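Local coordinates for protein sulfate transporter/antisigma-factor antagonist STAS (Planctomyces limnophilus, PDB 3T6O) that probably acts as an anti-sigma factor antagonist, a regulatory protein built on the STAS domain fold, at residues A[5-10]-A[18-23]. Sequence-based numbering, arbitrary orientation. Where two conformers were deposited one is given.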
# COMPACT_ATOMS: atom_id res chain seq x y z
N ALA A 5 -25.56 -8.12 -1.93
CA ALA A 5 -25.82 -6.71 -1.67
C ALA A 5 -24.73 -5.82 -2.29
O ALA A 5 -23.58 -6.23 -2.48
CB ALA A 5 -25.92 -6.47 -0.17
N ASP A 6 -25.08 -4.59 -2.62
CA ASP A 6 -24.12 -3.68 -3.22
C ASP A 6 -24.43 -2.26 -2.77
O ASP A 6 -25.49 -2.02 -2.22
CB ASP A 6 -24.17 -3.84 -4.75
CG ASP A 6 -22.87 -3.40 -5.44
OD1 ASP A 6 -21.86 -3.05 -4.77
OD2 ASP A 6 -22.91 -3.37 -6.69
N ILE A 7 -23.48 -1.34 -2.93
CA ILE A 7 -23.79 0.05 -2.69
C ILE A 7 -24.87 0.45 -3.68
O ILE A 7 -25.08 -0.24 -4.63
CB ILE A 7 -22.56 0.99 -2.87
CG1 ILE A 7 -21.85 0.71 -4.19
CG2 ILE A 7 -21.63 0.91 -1.64
CD1 ILE A 7 -20.82 1.76 -4.57
N ARG A 8 -25.54 1.56 -3.42
CA ARG A 8 -26.38 2.14 -4.46
C ARG A 8 -25.81 3.46 -4.92
O ARG A 8 -25.29 4.26 -4.15
CB ARG A 8 -27.85 2.24 -4.06
CG ARG A 8 -28.15 2.65 -2.66
CD ARG A 8 -29.61 3.18 -2.55
NE ARG A 8 -29.83 4.00 -1.36
CZ ARG A 8 -29.93 5.32 -1.40
NH1 ARG A 8 -30.11 6.02 -0.28
NH2 ARG A 8 -29.81 5.94 -2.57
N VAL A 9 -25.83 3.65 -6.23
CA VAL A 9 -25.21 4.82 -6.84
C VAL A 9 -26.34 5.64 -7.43
O VAL A 9 -27.08 5.15 -8.25
CB VAL A 9 -24.19 4.43 -7.93
CG1 VAL A 9 -23.63 5.67 -8.62
CG2 VAL A 9 -23.00 3.53 -7.36
N THR A 10 -26.48 6.90 -7.01
CA THR A 10 -27.52 7.79 -7.58
C THR A 10 -26.86 9.07 -8.10
O THR A 10 -25.73 9.42 -7.73
CB THR A 10 -28.58 8.12 -6.55
OG1 THR A 10 -27.92 8.50 -5.34
CG2 THR A 10 -29.56 6.92 -6.25
N ILE A 18 -22.94 7.96 -3.43
CA ILE A 18 -22.80 6.55 -3.03
C ILE A 18 -23.45 6.33 -1.66
O ILE A 18 -23.11 7.03 -0.69
CB ILE A 18 -21.31 6.18 -2.88
CG1 ILE A 18 -20.52 6.58 -4.13
CG2 ILE A 18 -21.13 4.71 -2.36
CD1 ILE A 18 -20.87 5.92 -5.38
N SER A 19 -24.39 5.40 -1.58
CA SER A 19 -25.09 5.11 -0.33
C SER A 19 -25.03 3.62 -0.04
O SER A 19 -24.84 2.79 -0.96
CB SER A 19 -26.58 5.52 -0.44
OG SER A 19 -26.78 6.76 -1.10
N PHE A 20 -25.30 3.28 1.22
CA PHE A 20 -25.19 1.92 1.71
C PHE A 20 -26.50 1.33 2.22
O PHE A 20 -27.13 1.91 3.06
CB PHE A 20 -24.16 1.91 2.84
CG PHE A 20 -22.82 2.35 2.38
CD1 PHE A 20 -22.55 3.69 2.20
CD2 PHE A 20 -21.86 1.43 2.05
CE1 PHE A 20 -21.36 4.09 1.69
CE2 PHE A 20 -20.65 1.83 1.54
CZ PHE A 20 -20.39 3.15 1.36
N PRO A 21 -26.88 0.16 1.73
CA PRO A 21 -28.01 -0.60 2.32
C PRO A 21 -27.76 -1.03 3.74
O PRO A 21 -26.63 -1.24 4.11
CB PRO A 21 -28.10 -1.86 1.45
CG PRO A 21 -27.44 -1.50 0.17
CD PRO A 21 -26.52 -0.31 0.39
N ALA A 22 -28.84 -1.16 4.51
CA ALA A 22 -28.81 -1.63 5.91
C ALA A 22 -27.91 -2.85 6.18
O ALA A 22 -27.28 -2.92 7.24
CB ALA A 22 -30.26 -1.90 6.43
N VAL A 23 -27.82 -3.79 5.25
CA VAL A 23 -26.93 -4.94 5.45
C VAL A 23 -25.43 -4.57 5.62
O VAL A 23 -24.63 -5.41 6.08
CB VAL A 23 -27.08 -5.98 4.29
CG1 VAL A 23 -26.28 -5.53 3.05
CG2 VAL A 23 -26.64 -7.38 4.77
O HOH W 1 -26.94 6.75 -3.59
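The open end of the N-terminal β-hairpin, whose strands 8-12 and 15-19 run antiparallel at one side of the STAS sheet, brings residues 5-10 against 18-23. Arg8 and Ser19 form a hydrogen-bonded antiparallel pair: Arg8 N donates to Ser19 O at 2.8 Å and Ser19 N to Arg8 O at 3.0 Å. Both bonds are nearly straight (164° and 167°) and lie in the planes of their acceptor carbonyls. On the face carrying Arg8 and Ser19, the Arg8 chain, extended from CG to NE, lays its guanidinium over Ser19 CB and OG. Ser19 OG sits off-centre toward the rim; its 3.5 Å distance from Arg8 NH2 is a poorly angled approach, not a hydrogen bond. Ser19 OG makes a short 2.5 Å hydrogen bond to a water oxygen. The same water donates to Arg8 O and Thr10 OG1, tying both strands together.

Val9 and Ile18, the neighbouring non-hydrogen-bonded pair, point to the opposite face and lie side by side, Val9 CG2 being 3.8 Å from Ile18 CD1. Ile7 packs against both Ile18, which it crosses obliquely, and Phe20, beside which it lies. Its CG1 takes the crowded position between N and the carbonyl carbon (chi1 49°) and, with the branch extended beyond it, CD1 reaches Ile18 CG2; Ile7 CG2 approaches the Phe20 ring obliquely, 3.5 Å from CE2. Helix 29-41 covers Ile7 through Thr38 and Phe39, and Thr38 OG1 is hydrogen-bonded to Asp6 OD2.

Beyond the paired strands, the Pro21 ring lies against Asp6 O, and Ala5 CB makes a tight 3.4 Å contact with Val23 CG1. Strand 15-19 pairs in parallel with strand 50-54, Ile18 making backbone hydrogen bonds with Leu52 and Asp54, giving the edge hairpin of the mixed, helix-packed sheet characteristic of STAS domains.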